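Local coordinates for putative pectin lyase (Geobacillus virus E2, PDB 7CHU), which forms the trimeric tailspike of a thermophilic bacteriophage and, with its pectate lyase-like beta-helix, probably recognises or cleaves polysaccharide on the host surface, at residues S295-P298 against G299-N303; Y344-T347 against G348-N352; T314-N318 against C319-Q323. All coordinates share one frame; numbering follows the deposited sequence.

Interaction 1 (S295-P298 against G299-N303)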
loop_
_atom_site.group_PDB
_atom_site.type_symbol
_atom_site.label_atom_id
_atom_site.label_comp_id
_atom_site.label_asym_id
_atom_site.label_seq_id
_atom_site.Cartn_x
_atom_site.Cartn_y
_atom_site.Cartn_z
ATOM N N SER A 295 -6.634 -17.354 -23.214
ATOM C CA SER A 295 -6.172 -18.102 -24.384
ATOM C C SER A 295 -6.050 -17.221 -25.625
ATOM O O SER A 295 -5.200 -17.481 -26.483
ATOM C CB SER A 295 -7.119 -19.277 -24.661
ATOM O OG SER A 295 -8.321 -18.835 -25.276
ATOM N N ALA A 296 -6.863 -16.173 -25.733
ATOM C CA ALA A 296 -6.917 -15.356 -26.939
ATOM C C ALA A 296 -7.541 -14.009 -26.609
ATOM O O ALA A 296 -8.364 -13.888 -25.698
ATOM C CB ALA A 296 -7.725 -16.037 -28.047
ATOM N N LEU A 297 -7.157 -13.002 -27.387
ATOM C CA LEU A 297 -7.742 -11.671 -27.299
ATOM C C LEU A 297 -8.149 -11.270 -28.710
ATOM O O LEU A 297 -7.307 -11.309 -29.620
ATOM C CB LEU A 297 -6.733 -10.695 -26.695
ATOM C CG LEU A 297 -7.260 -9.308 -26.357
ATOM C CD1 LEU A 297 -8.216 -9.355 -25.164
ATOM C CD2 LEU A 297 -6.077 -8.385 -26.092
ATOM N N PRO A 298 -9.410 -10.911 -28.968
ATOM C CA PRO A 298 -10.588 -10.752 -28.110
ATOM C C PRO A 298 -10.982 -12.022 -27.378
ATOM O O PRO A 298 -11.382 -11.930 -26.217
ATOM C CB PRO A 298 -11.697 -10.349 -29.100
ATOM C CG PRO A 298 -10.987 -9.834 -30.280
ATOM C CD PRO A 298 -9.728 -10.624 -30.376
ATOM N N GLY A 299 -10.844 -13.172 -28.044
ATOM C CA GLY A 299 -11.309 -14.429 -27.481
ATOM C C GLY A 299 -12.703 -14.296 -26.895
ATOM O O GLY A 299 -13.593 -13.679 -27.482
ATOM N N ASN A 300 -12.892 -14.867 -25.704
ATOM C CA ASN A 300 -14.163 -14.839 -24.988
ATOM C C ASN A 300 -14.269 -13.638 -24.043
ATOM O O ASN A 300 -15.086 -13.646 -23.117
ATOM C CB ASN A 300 -14.329 -16.153 -24.210
ATOM C CG ASN A 300 -15.721 -16.333 -23.631
ATOM O OD1 ASN A 300 -15.884 -16.882 -22.531
ATOM N ND2 ASN A 300 -16.735 -15.867 -24.361
ATOM N N ASN A 301 -13.431 -12.642 -24.223
ATOM C CA ASN A 301 -13.392 -11.582 -23.233
ATOM C C ASN A 301 -14.436 -10.523 -23.550
ATOM O O ASN A 301 -14.592 -10.129 -24.709
ATOM C CB ASN A 301 -12.004 -10.941 -23.183
ATOM C CG ASN A 301 -10.938 -11.913 -22.728
ATOM O OD1 ASN A 301 -10.836 -12.212 -21.524
ATOM N ND2 ASN A 301 -10.136 -12.425 -23.678
ATOM N N PRO A 302 -15.159 -10.047 -22.542
ATOM C CA PRO A 302 -16.243 -9.096 -22.817
ATOM C C PRO A 302 -15.692 -7.776 -23.324
ATOM O O PRO A 302 -14.635 -7.306 -22.888
ATOM C CB PRO A 302 -16.945 -8.939 -21.459
ATOM C CG PRO A 302 -15.900 -9.350 -20.429
ATOM C CD PRO A 302 -15.054 -10.406 -21.115
ATOM N N ASN A 303 -16.423 -7.189 -24.271
ATOM C CA ASN A 303 -16.058 -5.918 -24.890
ATOM C C ASN A 303 -16.497 -4.793 -23.961
ATOM O O ASN A 303 -17.543 -4.171 -24.134
ATOM C CB ASN A 303 -16.700 -5.799 -26.271
ATOM C CG ASN A 303 -16.287 -4.536 -27.013
ATOM O OD1 ASN A 303 -15.482 -3.736 -26.529
ATOM N ND2 ASN A 303 -16.858 -4.349 -28.199
#
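The flat carbonyl group of Pro298 takes donors from Asn301 on both of its faces, within a type II' beta turn that runs from Pro298 to Asn301. The turn-closing bond, Asn301 N to Pro298 O, measures 2.9 Å. On the other face the side-chain amide arrives from well above the carbonyl plane, Asn301 ND2 standing 46° out of it, with an N-H...O angle of 151°. Pro298 O is thus gripped twice by one residue, once by its backbone and once by its side chain. Asn301 CG lies beside its own backbone N (chi1 -64°), which folds the amide back over the turn, while OD1 bonds to the backbone N of Asp293 and fixes the rotation of the amide. Gly299 supplies the positive phi of the second turn position, and a cis peptide bond leads into Pro298. This loop protrudes from the beta-helix between strands 288-290 and 307-309; the carboxylate of Asp293 also accepts from Asn300 N through OD2. On the ND2 side of the amide the Leu297 side chain crosses at about a right angle, and its CD1 comes to 3.9 Å from Asn301 ND2.

Interaction 2 (Y344-T347 against G348-N352)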
loop_
_atom_site.group_PDB
_atom_site.type_symbol
_atom_site.label_atom_id
_atom_site.label_comp_id
_atom_site.label_asym_id
_atom_site.label_seq_id
_atom_site.Cartn_x
_atom_site.Cartn_y
_atom_site.Cartn_z
ATOM N N TYR A 344 -0.991 -5.411 -19.332
ATOM C CA TYR A 344 -0.541 -6.434 -20.272
ATOM C C TYR A 344 -1.711 -6.939 -21.110
ATOM O O TYR A 344 -2.552 -7.696 -20.618
ATOM C CB TYR A 344 0.143 -7.591 -19.541
ATOM C CG TYR A 344 0.874 -8.522 -20.470
ATOM C CD1 TYR A 344 2.175 -8.237 -20.894
ATOM C CD2 TYR A 344 0.268 -9.680 -20.933
ATOM C CE1 TYR A 344 2.849 -9.100 -21.751
ATOM C CE2 TYR A 344 0.933 -10.541 -21.787
ATOM C CZ TYR A 344 2.224 -10.246 -22.187
ATOM O OH TYR A 344 2.884 -11.086 -23.052
ATOM N N ASN A 345 -1.731 -6.539 -22.386
ATOM C CA ASN A 345 -2.567 -7.116 -23.436
ATOM C C ASN A 345 -4.000 -6.605 -23.410
ATOM O O ASN A 345 -4.870 -7.211 -22.778
ATOM C CB ASN A 345 -2.573 -8.644 -23.381
ATOM C CG ASN A 345 -2.775 -9.258 -24.745
ATOM O OD1 ASN A 345 -2.398 -8.665 -25.755
ATOM N ND2 ASN A 345 -3.385 -10.432 -24.791
ATOM N N CYS A 346 -4.264 -5.514 -24.133
ATOM C CA CYS A 346 -5.628 -5.059 -24.352
ATOM C C CYS A 346 -5.811 -4.647 -25.814
ATOM O O CYS A 346 -4.848 -4.475 -26.566
ATOM C CB CYS A 346 -5.981 -3.896 -23.437
ATOM S SG CYS A 346 -4.986 -2.392 -23.793
ATOM N N THR A 347 -7.067 -4.513 -26.214
ATOM C CA THR A 347 -7.389 -4.146 -27.584
ATOM C C THR A 347 -7.452 -2.634 -27.783
ATOM O O THR A 347 -7.336 -2.176 -28.918
ATOM C CB THR A 347 -8.722 -4.793 -28.003
ATOM O OG1 THR A 347 -9.792 -4.238 -27.238
ATOM C CG2 THR A 347 -8.707 -6.279 -27.750
ATOM N N GLY A 348 -7.598 -1.849 -26.710
ATOM C CA GLY A 348 -7.590 -0.397 -26.807
ATOM C C GLY A 348 -6.343 0.242 -26.231
ATOM O O GLY A 348 -5.246 -0.313 -26.341
ATOM N N TYR A 349 -6.490 1.409 -25.610
ATOM C CA TYR A 349 -5.415 2.029 -24.855
ATOM C C TYR A 349 -5.324 1.413 -23.463
ATOM O O TYR A 349 -6.307 0.884 -22.936
ATOM C CB TYR A 349 -5.652 3.526 -24.714
ATOM C CG TYR A 349 -5.831 4.230 -26.031
ATOM C CD1 TYR A 349 -4.725 4.641 -26.758
ATOM C CD2 TYR A 349 -7.113 4.510 -26.541
ATOM C CE1 TYR A 349 -4.866 5.317 -27.967
ATOM C CE2 TYR A 349 -7.272 5.186 -27.761
ATOM C CZ TYR A 349 -6.141 5.574 -28.464
ATOM O OH TYR A 349 -6.260 6.239 -29.663
ATOM N N PHE A 350 -4.126 1.500 -22.862
ATOM C CA PHE A 350 -4.017 1.214 -21.437
ATOM C C PHE A 350 -4.886 2.187 -20.657
ATOM O O PHE A 350 -5.662 1.779 -19.789
ATOM C CB PHE A 350 -2.571 1.304 -20.937
ATOM C CG PHE A 350 -1.629 0.293 -21.561
ATOM C CD1 PHE A 350 -2.109 -0.869 -22.150
ATOM C CD2 PHE A 350 -0.254 0.524 -21.549
ATOM C CE1 PHE A 350 -1.238 -1.779 -22.727
ATOM C CE2 PHE A 350 0.631 -0.386 -22.112
ATOM C CZ PHE A 350 0.141 -1.539 -22.708
ATOM N N VAL A 351 -4.767 3.482 -20.971
ATOM C CA VAL A 351 -5.514 4.560 -20.315
ATOM C C VAL A 351 -6.075 5.459 -21.410
ATOM O O VAL A 351 -5.315 6.095 -22.152
ATOM C CB VAL A 351 -4.648 5.385 -19.342
ATOM C CG1 VAL A 351 -5.452 6.500 -18.707
ATOM C CG2 VAL A 351 -4.021 4.503 -18.212
ATOM N N ASN A 352 -7.402 5.511 -21.512
ATOM C CA ASN A 352 -8.102 6.294 -22.525
ATOM C C ASN A 352 -8.712 7.493 -21.809
ATOM O O ASN A 352 -9.714 7.355 -21.108
ATOM C CB ASN A 352 -9.159 5.445 -23.222
ATOM C CG ASN A 352 -9.767 6.142 -24.443
ATOM O OD1 ASN A 352 -9.443 7.297 -24.728
ATOM N ND2 ASN A 352 -10.649 5.437 -25.156
#
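At a corner of the parallel beta-helix, where the chain leaves strand 342-346 and turns into strand 351-353, Cys346 and Phe350 meet in a sulfur-aromatic contact that bridges the turn. The sulfur approaches at the ring edge: Cys346 SG lies 79° off the normal of the Phe350 ring and 4.9 Å from its centroid, so it sits near the ring plane and not over a face. The nearest ring atom is Phe350 CD1, 3.6 Å from Cys346 SG, with Phe350 CE1 following at 3.9 Å from the same sulfur.

The torsions explain how two residues four apart come together. Cys346 SG stands between its backbone N and its carbonyl carbon (chi1 65°), which directs the sulfur into the concave side of the turn. Phe350 CG lies beside its own N (chi1 -63°), bringing the ring back toward the strand just left. Between them the backbone at Gly348 and Tyr349 bends past the sulfur: Cys346 SG is 3.3 Å from Gly348 O and 3.6 Å from Tyr349 O.

The Phe350 ring also meets that of Phe343, on strand 342-346 itself, while Cys346 packs on Cys324 and Phe328 of the preceding coil. Asp327 accepts from Tyr349 N through OD1 and from Asn352 ND2 through OD2, tying the second half of the corner to that coil.

No hydrogen bond joins 344-347 to 348-352, so contact between the two halves rests on van der Waals and sulfur-aromatic terms. A polarisable sulfur at the hydrogen-bearing rim of a phenyl ring is consistent with weak electrostatic attraction added to the apolar burial of Cys346 and Phe350.

Interaction 3 (T314-N318 against C319-Q323)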
loop_
_atom_site.group_PDB
_atom_site.type_symbol
_atom_site.label_atom_id
_atom_site.label_comp_id
_atom_site.label_asym_id
_atom_site.label_seq_id
_atom_site.Cartn_x
_atom_site.Cartn_y
_atom_site.Cartn_z
ATOM N N THR A 314 -9.540 9.857 -8.578
ATOM C CA THR A 314 -9.396 8.457 -8.221
ATOM C C THR A 314 -7.916 8.108 -8.160
ATOM O O THR A 314 -7.115 8.600 -8.967
ATOM C CB THR A 314 -10.109 7.566 -9.249
ATOM O OG1 THR A 314 -11.416 8.097 -9.503
ATOM C CG2 THR A 314 -10.230 6.118 -8.762
ATOM N N TYR A 315 -7.554 7.249 -7.222
ATOM C CA TYR A 315 -6.162 6.844 -7.047
ATOM C C TYR A 315 -6.055 5.378 -7.445
ATOM O O TYR A 315 -6.610 4.510 -6.764
ATOM C CB TYR A 315 -5.701 7.033 -5.603
ATOM C CG TYR A 315 -5.916 8.412 -4.993
ATOM C CD1 TYR A 315 -7.196 8.865 -4.701
ATOM C CD2 TYR A 315 -4.830 9.235 -4.664
ATOM C CE1 TYR A 315 -7.401 10.093 -4.105
ATOM C CE2 TYR A 315 -5.018 10.472 -4.068
ATOM C CZ TYR A 315 -6.322 10.895 -3.791
ATOM O OH TYR A 315 -6.541 12.109 -3.184
ATOM N N VAL A 316 -5.379 5.102 -8.551
ATOM C CA VAL A 316 -5.158 3.726 -8.978
ATOM C C VAL A 316 -3.670 3.442 -8.775
ATOM O O VAL A 316 -2.836 3.735 -9.647
ATOM C CB VAL A 316 -5.608 3.501 -10.432
ATOM C CG1 VAL A 316 -5.505 2.038 -10.812
ATOM C CG2 VAL A 316 -7.064 4.032 -10.646
ATOM N N MET A 317 -3.342 2.872 -7.613
ATOM C CA MET A 317 -1.975 2.738 -7.131
ATOM C C MET A 317 -1.503 1.295 -7.240
ATOM O O MET A 317 -2.106 0.389 -6.652
ATOM C CB MET A 317 -1.854 3.213 -5.683
ATOM C CG MET A 317 -2.452 4.583 -5.425
ATOM S SD MET A 317 -1.606 5.913 -6.319
ATOM C CE MET A 317 0.035 5.847 -5.582
ATOM N N ASN A 318 -0.395 1.103 -7.952
ATOM C CA ASN A 318 0.266 -0.195 -8.112
ATOM C C ASN A 318 -0.759 -1.312 -8.342
ATOM O O ASN A 318 -0.826 -2.314 -7.629
ATOM C CB ASN A 318 1.221 -0.511 -6.929
ATOM C CG ASN A 318 0.677 -0.093 -5.552
ATOM O OD1 ASN A 318 0.594 1.105 -5.215
ATOM N ND2 ASN A 318 0.346 -1.085 -4.730
ATOM N N CYS A 319 -1.577 -1.118 -9.373
ATOM C CA CYS A 319 -2.542 -2.137 -9.742
ATOM C C CYS A 319 -2.073 -2.893 -10.970
ATOM O O CYS A 319 -1.274 -2.401 -11.780
ATOM C CB CYS A 319 -3.943 -1.548 -9.973
ATOM S SG CYS A 319 -4.696 -0.791 -8.495
ATOM N N TYR A 320 -2.597 -4.105 -11.091
ATOM C CA TYR A 320 -2.232 -5.066 -12.121
ATOM C C TYR A 320 -3.416 -5.239 -13.070
ATOM O O TYR A 320 -4.524 -5.587 -12.632
ATOM C CB TYR A 320 -1.850 -6.395 -11.465
ATOM C CG TYR A 320 -1.888 -7.617 -12.369
ATOM C CD1 TYR A 320 -1.089 -7.710 -13.510
ATOM C CD2 TYR A 320 -2.716 -8.686 -12.058
ATOM C CE1 TYR A 320 -1.125 -8.840 -14.320
ATOM C CE2 TYR A 320 -2.763 -9.800 -12.844
ATOM C CZ TYR A 320 -1.976 -9.876 -13.967
ATOM O OH TYR A 320 -2.074 -11.012 -14.715
ATOM N N PHE A 321 -3.188 -4.978 -14.358
ATOM C CA PHE A 321 -4.201 -5.109 -15.398
ATOM C C PHE A 321 -3.730 -6.126 -16.423
ATOM O O PHE A 321 -2.593 -6.032 -16.907
ATOM C CB PHE A 321 -4.447 -3.768 -16.100
ATOM C CG PHE A 321 -5.150 -2.749 -15.239
ATOM C CD1 PHE A 321 -4.426 -1.960 -14.338
ATOM C CD2 PHE A 321 -6.529 -2.582 -15.334
ATOM C CE1 PHE A 321 -5.071 -1.024 -13.529
ATOM C CE2 PHE A 321 -7.192 -1.639 -14.534
ATOM C CZ PHE A 321 -6.465 -0.855 -13.643
ATOM N N TYR A 322 -4.601 -7.072 -16.781
ATOM C CA TYR A 322 -4.218 -8.094 -17.750
ATOM C C TYR A 322 -5.430 -8.561 -18.545
ATOM O O TYR A 322 -6.489 -8.824 -17.965
ATOM C CB TYR A 322 -3.546 -9.284 -17.041
ATOM C CG TYR A 322 -3.469 -10.532 -17.882
ATOM C CD1 TYR A 322 -2.636 -10.594 -18.982
ATOM C CD2 TYR A 322 -4.252 -11.633 -17.588
ATOM C CE1 TYR A 322 -2.576 -11.735 -19.761
ATOM C CE2 TYR A 322 -4.202 -12.769 -18.349
ATOM C CZ TYR A 322 -3.356 -12.821 -19.430
ATOM O OH TYR A 322 -3.323 -13.959 -20.198
ATOM N N GLN A 323 -5.262 -8.651 -19.870
ATOM C CA GLN A 323 -6.199 -9.300 -20.781
ATOM C C GLN A 323 -7.574 -8.624 -20.809
ATOM O O GLN A 323 -8.504 -9.054 -20.115
ATOM C CB GLN A 323 -6.334 -10.780 -20.418
ATOM C CG GLN A 323 -6.921 -11.678 -21.519
ATOM C CD GLN A 323 -5.894 -12.055 -22.599
ATOM O OE1 GLN A 323 -4.824 -11.455 -22.686
ATOM N NE2 GLN A 323 -6.243 -13.020 -23.448
#
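Apolar contact carries this interaction, and Val316 CG1 is its hub. That methyl, placed anti to the backbone N (chi1 -174°), touches Cys319 SG at 3.7 Å, and it also approaches the Phe321 ring at its edge, near the ring plane, with Val316 CG1 4.1 Å from Phe321 CE1. Cys319 SG lies beside its own backbone N (chi1 -63°), which turns the thiol back toward the strand before the bend. Cys319 also touches Cys287 of the preceding coil, and Val316 packs on Cys341 of the following one.

Aromatic contact runs from coil to coil. Phe321 stacks on Phe289 of the preceding coil, and its ring also meets Phe343 of the following one.

Polar contact lies on the outer side of the bend. Asn318 has positive phi and psi, a left-handed conformation that changes the chain direction between strands 315-317 and 320-324, and its ND2 bonds to Gln283 OE1 of the second subunit, across the trimer interface.

With Val316, Cys319 and Phe321 buried together, this is the corner between two faces of a parallel beta-helix, the solenoid fold of the pectate lyase-like family, with Phe289, Phe321 and Phe343 forming an aromatic ladder in its interior.

Overall arrangement
Along the chain the order is interaction 1, interaction 3, interaction 2: the loop leaves after strand 288-290, and interactions 3 and 2 follow at corners of successive coils of the parallel beta-helix. Interactions 2 and 3 have centres about 12 Å apart and share neighbouring strands, 320-324 and 342-346, joined by probable hydrogen bonds, backbone Gln323 N to Tyr344 O at 3.0 Å and side-chain Asn345 ND2 to Gln323 OE1 at 2.7 Å. Interaction 1, about 13 Å from interaction 2 and 20 Å from interaction 3 between centres, is a surface loop laid against both: Leu297 packs on Asn345 and Thr347, and Asn301 on Gln323. Coil corners and protruding loop are therefore knitted together near Gln323.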